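Local coordinates for protein cellulase CEL9M (Clostridium cellulolyticum, PDB 1IA7) that probably hydrolyses internal beta-1,4-glucosidic linkages of cellulose, lichenin and cereal beta-D-glucans as a family 9 glycoside hydrolase, at residues D59-G64 with N123-Y128. Numbering follows the deposited sequence.
Sequences DHVKFG and NADHTY. With BGC (beta-D-glucopyranose), chain B.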
loop_
_atom_site.group_PDB
_atom_site.type_symbol
_atom_site.label_atom_id
_atom_site.label_comp_id
_atom_site.label_asym_id
_atom_site.label_seq_id
_atom_site.Cartn_x
_atom_site.Cartn_y
_atom_site.Cartn_z
ATOM N N ASP A 59 10.087 9.957 4.711
ATOM C CA ASP A 59 10.385 11.189 3.992
ATOM C C ASP A 59 9.077 11.886 3.624
ATOM O O ASP A 59 7.996 11.465 4.049
ATOM C CB ASP A 59 11.199 10.889 2.733
ATOM C CG ASP A 59 10.494 9.923 1.796
ATOM O OD1 ASP A 59 9.405 9.433 2.156
ATOM O OD2 ASP A 59 11.035 9.653 0.702
ATOM N N HIS A 60 9.162 12.937 2.819
ATOM C CA HIS A 60 7.965 13.685 2.474
ATOM C C HIS A 60 7.556 13.743 1.010
ATOM O O HIS A 60 6.573 14.396 0.669
ATOM C CB HIS A 60 8.100 15.093 3.048
ATOM C CG HIS A 60 8.254 15.108 4.536
ATOM N ND1 HIS A 60 8.987 16.066 5.202
ATOM C CD2 HIS A 60 7.784 14.265 5.486
ATOM C CE1 HIS A 60 8.966 15.810 6.498
ATOM N NE2 HIS A 60 8.242 14.723 6.697
ATOM N N VAL A 61 8.291 13.053 0.147
ATOM C CA VAL A 61 7.955 13.040 -1.274
ATOM C C VAL A 61 6.699 12.203 -1.488
ATOM O O VAL A 61 6.426 11.277 -0.728
ATOM C CB VAL A 61 9.095 12.422 -2.120
ATOM C CG1 VAL A 61 8.665 12.309 -3.584
ATOM C CG2 VAL A 61 10.354 13.280 -2.001
ATOM N N LYS A 62 5.927 12.543 -2.512
ATOM C CA LYS A 62 4.731 11.780 -2.832
ATOM C C LYS A 62 5.035 11.033 -4.130
ATOM O O LYS A 62 4.974 11.613 -5.214
ATOM C CB LYS A 62 3.525 12.719 -2.983
ATOM C CG LYS A 62 3.205 13.454 -1.678
ATOM C CD LYS A 62 1.924 14.275 -1.733
ATOM C CE LYS A 62 2.067 15.501 -2.619
ATOM N NZ LYS A 62 0.955 16.466 -2.394
ATOM N N PHE A 63 5.407 9.759 -3.994
ATOM C CA PHE A 63 5.753 8.894 -5.129
ATOM C C PHE A 63 4.505 8.205 -5.678
ATOM O O PHE A 63 3.834 7.467 -4.963
ATOM C CB PHE A 63 6.771 7.830 -4.697
ATOM C CG PHE A 63 8.154 8.374 -4.415
ATOM C CD1 PHE A 63 9.000 8.746 -5.459
ATOM C CD2 PHE A 63 8.616 8.493 -3.110
ATOM C CE1 PHE A 63 10.286 9.227 -5.209
ATOM C CE2 PHE A 63 9.903 8.975 -2.847
ATOM C CZ PHE A 63 10.739 9.341 -3.899
ATOM N N GLY A 64 4.234 8.418 -6.961
ATOM C CA GLY A 64 3.050 7.863 -7.598
ATOM C C GLY A 64 2.733 6.380 -7.522
ATOM O O GLY A 64 1.597 6.013 -7.210
ATOM N N ASN A 123 16.144 12.969 -3.775
ATOM C CA ASN A 123 17.497 13.263 -3.321
ATOM C C ASN A 123 17.570 14.504 -2.435
ATOM O O ASN A 123 18.117 14.447 -1.336
ATOM C CB ASN A 123 18.430 13.397 -4.524
ATOM C CG ASN A 123 18.602 12.083 -5.270
ATOM O OD1 ASN A 123 19.176 11.126 -4.741
ATOM N ND2 ASN A 123 18.093 12.025 -6.499
ATOM N N ALA A 124 17.015 15.618 -2.904
ATOM C CA ALA A 124 17.022 16.848 -2.118
ATOM C C ALA A 124 16.163 16.734 -0.850
ATOM O O ALA A 124 16.552 17.220 0.214
ATOM C CB ALA A 124 16.540 18.016 -2.967
ATOM N N ASP A 125 15.001 16.092 -0.964
ATOM C CA ASP A 125 14.096 15.927 0.182
ATOM C C ASP A 125 14.780 15.186 1.331
ATOM O O ASP A 125 14.584 15.507 2.503
ATOM C CB ASP A 125 12.841 15.146 -0.238
ATOM C CG ASP A 125 11.859 14.949 0.911
ATOM O OD1 ASP A 125 11.296 15.952 1.401
ATOM O OD2 ASP A 125 11.647 13.792 1.328
ATOM N N HIS A 126 15.587 14.196 0.984
ATOM C CA HIS A 126 16.277 13.395 1.983
ATOM C C HIS A 126 17.434 14.103 2.690
ATOM O O HIS A 126 17.920 13.627 3.715
ATOM C CB HIS A 126 16.749 12.086 1.344
ATOM C CG HIS A 126 15.623 11.208 0.892
ATOM N ND1 HIS A 126 15.824 10.020 0.221
ATOM C CD2 HIS A 126 14.282 11.341 1.027
ATOM C CE1 HIS A 126 14.655 9.460 -0.037
ATOM N NE2 HIS A 126 13.704 10.240 0.442
ATOM N N THR A 127 17.869 15.239 2.153
ATOM C CA THR A 127 18.950 15.991 2.780
ATOM C C THR A 127 18.354 16.852 3.892
ATOM O O THR A 127 19.076 17.527 4.624
ATOM C CB THR A 127 19.657 16.928 1.783
ATOM O OG1 THR A 127 18.748 17.954 1.366
ATOM C CG2 THR A 127 20.142 16.149 0.571
ATOM N N TYR A 128 17.027 16.821 4.004
ATOM C CA TYR A 128 16.305 17.588 5.017
ATOM C C TYR A 128 15.793 16.692 6.140
ATOM O O TYR A 128 15.332 15.580 5.893
ATOM C CB TYR A 128 15.108 18.300 4.377
ATOM C CG TYR A 128 14.156 18.948 5.365
ATOM C CD1 TYR A 128 14.452 20.181 5.943
ATOM C CD2 TYR A 128 12.952 18.330 5.716
ATOM C CE1 TYR A 128 13.572 20.789 6.847
ATOM C CE2 TYR A 128 12.065 18.928 6.620
ATOM C CZ TYR A 128 12.385 20.160 7.180
ATOM O OH TYR A 128 11.521 20.763 8.067
HETATM C C2 BGC B . 15.689 8.817 3.765
HETATM C C3 BGC B . 14.783 7.586 3.681
HETATM C C4 BGC B . 15.275 6.626 2.593
HETATM C C5 BGC B . 16.761 6.311 2.802
HETATM C C6 BGC B . 17.330 5.436 1.697
HETATM C C1 BGC B . 17.157 8.398 3.908
HETATM O O2 BGC B . 15.311 9.602 4.885
HETATM O O3 BGC B . 13.451 7.994 3.400
HETATM O O4 BGC B . 14.526 5.420 2.645
HETATM O O5 BGC B . 17.530 7.533 2.825
HETATM O O6 BGC B . 17.232 6.074 0.433
#
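On the wall of the sugar-binding cleft of this family 9 cellulase, Asp59 and His126 meet through a His-carboxylate hydrogen bond. His126 NE2 donates to Asp59 OD2 over 2.7 Å at a nearly straight 166°. The acceptor lies close to the imidazole plane, but the hydrogen arrives on the anti side of the carboxylate, whose plane is turned 40° from the ring. Asp59 OD1 takes the backbone N of Ala57, so both carboxylate oxygens are bonded and the acid that steadies the imidazole is itself fixed. With its edge held in this way, His126 lays one face under a bound beta-D-glucopyranose: C2 of the sugar stands 3.7 Å above the centre of the ring, so that the C2-H bond points into the ring, a CH-pi contact of the kind common in carbohydrate sites. The same glucose is hydrogen-bonded to Arg365, His363 and Glu410, the last a predicted active-site residue. Residues 123-128 include part of the short helix 122-125 and a type I turn from Asp125 to Tyr128, while residues 59-64 enter the edge strand 62-63 of a three-stranded antiparallel sheet. Asp125 ties the two together. Its CG stands anti to the backbone N (chi1 -180°), which carries the carboxylate across to the other segment, where OD2 accepts His60 N on its syn side, almost straight, at 3.0 Å. OD1 is taken by Gln135 NE2, and Gln135 OE1 also pairs with His60 ND1, so one amide bridges both side chains. Asp59 OD2 and Asp125 OD2 are 4.2 Å apart, a proximity their separate N-H donors may ease. Val61 CG2 packs against Asp125 CB at 3.6 Å, and the His60 ring meets Tyr128 edge to edge, CE1 to CE2 at 4.4 Å, near the zinc ligands His39 and His55.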